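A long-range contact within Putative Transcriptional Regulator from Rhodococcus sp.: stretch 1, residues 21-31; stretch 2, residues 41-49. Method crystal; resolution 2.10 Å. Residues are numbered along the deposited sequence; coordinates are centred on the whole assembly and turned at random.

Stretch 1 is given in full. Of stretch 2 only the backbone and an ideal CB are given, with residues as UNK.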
# COMPACT_ATOMS: atom_id res chain seq x y z
N ALA A 21 -24.03 -0.87 -0.47
CA ALA A 21 -23.51 -0.59 0.87
C ALA A 21 -23.48 -1.85 1.71
O ALA A 21 -22.44 -2.17 2.30
CB ALA A 21 -24.30 0.54 1.58
N ARG A 22 -24.63 -2.57 1.76
CA ARG A 22 -24.76 -3.81 2.54
C ARG A 22 -23.82 -4.93 2.08
O ARG A 22 -23.15 -5.53 2.92
CB ARG A 22 -26.21 -4.29 2.58
CG ARG A 22 -27.09 -3.33 3.35
CD ARG A 22 -28.54 -3.80 3.34
NE ARG A 22 -29.29 -2.94 4.26
CZ ARG A 22 -30.58 -3.11 4.55
NH1 ARG A 22 -31.29 -4.07 3.95
NH2 ARG A 22 -31.15 -2.30 5.45
N GLY A 23 -23.74 -5.19 0.78
CA GLY A 23 -22.77 -6.19 0.31
C GLY A 23 -21.33 -5.89 0.73
O GLY A 23 -20.57 -6.82 1.07
N LEU A 24 -20.94 -4.60 0.68
CA LEU A 24 -19.59 -4.22 1.09
C LEU A 24 -19.39 -4.41 2.59
O LEU A 24 -18.29 -4.79 3.00
CB LEU A 24 -19.27 -2.76 0.64
CG LEU A 24 -19.23 -2.60 -0.90
CD1 LEU A 24 -19.15 -1.13 -1.29
CD2 LEU A 24 -18.05 -3.35 -1.46
N ALA A 25 -20.42 -4.10 3.40
CA ALA A 25 -20.34 -4.26 4.84
C ALA A 25 -20.16 -5.71 5.19
O ALA A 25 -19.48 -6.03 6.16
CB ALA A 25 -21.60 -3.67 5.56
N VAL A 26 -20.77 -6.59 4.42
CA VAL A 26 -20.59 -8.02 4.60
C VAL A 26 -19.11 -8.44 4.33
O VAL A 26 -18.49 -9.14 5.12
CB VAL A 26 -21.61 -8.85 3.74
CG1 VAL A 26 -21.25 -10.32 3.72
CG2 VAL A 26 -23.10 -8.64 4.22
N ILE A 27 -18.51 -7.94 3.26
CA ILE A 27 -17.11 -8.28 2.98
C ILE A 27 -16.26 -7.73 4.12
O ILE A 27 -15.37 -8.44 4.61
CB ILE A 27 -16.60 -7.61 1.64
CG1 ILE A 27 -17.28 -8.25 0.44
CG2 ILE A 27 -15.06 -7.68 1.53
CD1 ILE A 27 -16.99 -7.54 -0.89
N ARG A 28 -16.55 -6.50 4.58
CA ARG A 28 -15.73 -5.86 5.64
C ARG A 28 -15.86 -6.53 7.03
O ARG A 28 -15.03 -6.29 7.92
CB ARG A 28 -16.13 -4.36 5.84
CG ARG A 28 -15.90 -3.45 4.67
CD ARG A 28 -14.57 -2.84 4.60
NE ARG A 28 -14.07 -2.21 5.84
CZ ARG A 28 -14.02 -0.90 6.05
NH1 ARG A 28 -14.48 -0.06 5.14
NH2 ARG A 28 -13.49 -0.42 7.18
N CYS A 29 -16.90 -7.32 7.24
CA CYS A 29 -17.10 -7.91 8.57
C CYS A 29 -16.15 -9.08 8.89
O CYS A 29 -16.07 -9.49 10.03
CB CYS A 29 -18.60 -8.25 8.85
SG CYS A 29 -19.04 -9.89 8.24
N PHE A 30 -15.39 -9.56 7.89
CA PHE A 30 -14.27 -10.50 8.12
C PHE A 30 -12.95 -9.81 8.51
O PHE A 30 -12.57 -8.77 7.98
CB PHE A 30 -14.11 -11.43 6.90
CG PHE A 30 -15.41 -12.12 6.53
CD1 PHE A 30 -16.28 -11.53 5.65
CD2 PHE A 30 -15.79 -13.33 7.13
CE1 PHE A 30 -17.53 -12.10 5.32
CE2 PHE A 30 -17.06 -13.95 6.80
CZ PHE A 30 -17.90 -13.34 5.89
N ASP A 31 -12.26 -10.36 9.48
CA ASP A 31 -10.99 -9.79 9.88
C ASP A 31 -10.22 -10.80 10.71
O ASP A 31 -10.55 -12.01 10.74
CB ASP A 31 -11.21 -8.50 10.64
CG ASP A 31 -12.16 -8.67 11.82
OD1 ASP A 31 -12.27 -9.80 12.38
OD2 ASP A 31 -12.82 -7.67 12.17
N UNK A 41 -24.10 -14.74 12.64
CA UNK A 41 -23.01 -13.90 13.07
C UNK A 41 -22.69 -12.79 12.06
O UNK A 41 -22.35 -11.69 12.45
CB UNK A 41 -21.77 -14.76 13.32
N UNK A 42 -22.83 -13.08 10.78
CA UNK A 42 -22.70 -12.04 9.76
C UNK A 42 -23.86 -11.04 9.91
O UNK A 42 -23.63 -9.83 9.76
CB UNK A 42 -22.68 -12.65 8.36
N UNK A 43 -25.09 -11.54 10.14
CA UNK A 43 -26.26 -10.66 10.37
C UNK A 43 -25.97 -9.71 11.54
O UNK A 43 -26.12 -8.48 11.43
CB UNK A 43 -27.52 -11.49 10.66
N UNK A 44 -25.56 -10.29 12.66
CA UNK A 44 -25.22 -9.51 13.86
C UNK A 44 -24.15 -8.46 13.61
O UNK A 44 -24.24 -7.35 14.09
CB UNK A 44 -24.75 -10.45 14.97
N UNK A 45 -23.11 -8.82 12.87
CA UNK A 45 -21.98 -7.92 12.63
C UNK A 45 -22.30 -6.73 11.71
O UNK A 45 -21.59 -5.71 11.73
CB UNK A 45 -20.82 -8.72 12.03
N UNK A 46 -23.37 -6.86 10.90
CA UNK A 46 -23.68 -5.88 9.90
C UNK A 46 -25.02 -5.21 10.20
O UNK A 46 -25.53 -4.42 9.37
CB UNK A 46 -23.69 -6.53 8.51
N UNK A 47 -25.59 -5.52 11.38
CA UNK A 47 -26.88 -4.90 11.78
C UNK A 47 -28.04 -5.31 10.85
O UNK A 47 -29.01 -4.58 10.65
CB UNK A 47 -26.75 -3.38 11.78
N UNK A 48 -27.93 -6.53 10.32
CA UNK A 48 -28.91 -7.07 9.36
C UNK A 48 -29.68 -8.20 10.03
O UNK A 48 -29.51 -8.45 11.22
CB UNK A 48 -28.23 -7.57 8.08
N UNK A 49 -30.55 -8.87 9.28
CA UNK A 49 -31.25 -10.08 9.75
C UNK A 49 -30.68 -11.27 8.98
O UNK A 49 -29.95 -11.08 8.01
CB UNK A 49 -32.76 -9.97 9.55

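Position 41 lies in helical backbone, and its ideal CB has nothing of stretch 1 within 5.5 Å. Any helix-compatible residue would do, polar ones included. It is Asp41, whose OD2 is hydrogen-bonded elsewhere in the structure.

At position 42 the CA-to-CB bond points toward stretch 1, and the ideal CB lies 4.6 Å from Cys29 SG, with Val26 CG1 and Phe30 CZ each 5.4 Å away. The surroundings are a sulfur, a methyl and a ring, so a medium-sized apolar side chain is expected: valine, isoleucine or leucine. The residue is Val42. Val42 CG1 lies 4.2 Å from Val26 CG1 and Val42 CG2 lies 4.2 Å from Phe30 CZ, approaching the ring obliquely, while both methyls come about equally near the sulfur, Val42 CG2 at 4.3 Å and Val42 CG1 at 4.4 Å from Cys29 SG.

Position 43 turns away from stretch 1, which therefore sets no demand beyond helical backbone; it is Ala43. Position 44 is likewise out of reach, and a long polar chain is as acceptable as a short one. The residue is Arg44, extended, with chi1 to chi3 all t.

Position 45 points toward stretch 1 at close range, its ideal CB only 3.9 Å from Cys29 CB. A small residue such as alanine, glycine or serine suits so short an approach. Ala45 is found, and its CB packs 3.9 Å from Cys29 CB.

Position 46 also points toward stretch 1, its ideal CB 4.6 Å from Ala25 CB and 4.8 Å from Val26 CG2. Valine, threonine or alanine would suit the small, mostly apolar surface there. The residue is Thr46, in the p rotamer. Its CG2 lies against stretch 1, 3.6 Å from Ala25 O, 4.0 Å from Val26 CA and 4.0 Å from Cys29 CB, while OG1 donates a 2.8 Å hydrogen bond to Val42 O, so the hydroxyl is satisfied within its own helix.

Position 47 has positive phi (64°) in a Schellman motif. Glycine fits most easily, with asparagine or aspartate also tolerated. It is Asp47, out of reach of stretch 1.

Position 48 has left helical angles, yet its N bonds back to the carbonyl O of residue 43 at 2.9 Å. Its CB points toward stretch 1 but has nothing within 5.5 Å, so a longer side chain is needed to bridge the gap to the extended Arg22; leucine, methionine or glutamate could do so. Leu48 sets CD2 over one face of the guanidinium, 3.6 Å from Arg22 NE.

Position 49 is the N-cap of a following helix, where serine, threonine, aspartate or asparagine is favoured. Thr49 fills it.

Stretch 2 (41-49) DVARATDLT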
# COMPACT_ATOMS: atom_id res chain seq x y z
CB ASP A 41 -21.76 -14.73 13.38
CG ASP A 41 -20.67 -13.94 14.15
OD1 ASP A 41 -20.99 -13.31 15.22
OD2 ASP A 41 -19.48 -13.99 13.71
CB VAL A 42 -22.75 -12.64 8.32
CG1 VAL A 42 -22.98 -11.57 7.30
CG2 VAL A 42 -21.48 -13.40 8.02
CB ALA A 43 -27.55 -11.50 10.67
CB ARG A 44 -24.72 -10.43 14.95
CG ARG A 44 -24.68 -9.81 16.37
CD ARG A 44 -23.78 -10.65 17.29
NE ARG A 44 -23.91 -10.29 18.71
CZ ARG A 44 -23.29 -10.93 19.73
NH1 ARG A 44 -22.49 -11.98 19.48
NH2 ARG A 44 -23.45 -10.54 21.00
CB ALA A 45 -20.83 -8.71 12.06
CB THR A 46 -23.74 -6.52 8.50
OG1 THR A 46 -24.68 -7.60 8.54
CG2 THR A 46 -22.37 -7.11 8.05
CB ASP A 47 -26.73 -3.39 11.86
CG ASP A 47 -25.94 -2.94 13.07
OD1 ASP A 47 -25.94 -3.66 14.14
OD2 ASP A 47 -25.36 -1.84 12.98
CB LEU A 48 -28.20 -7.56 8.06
CG LEU A 48 -27.58 -6.43 7.21
CD1 LEU A 48 -26.98 -7.00 5.98
CD2 LEU A 48 -28.56 -5.24 6.88
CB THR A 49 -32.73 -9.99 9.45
OG1 THR A 49 -32.90 -9.82 8.04
CG2 THR A 49 -33.40 -8.71 10.12
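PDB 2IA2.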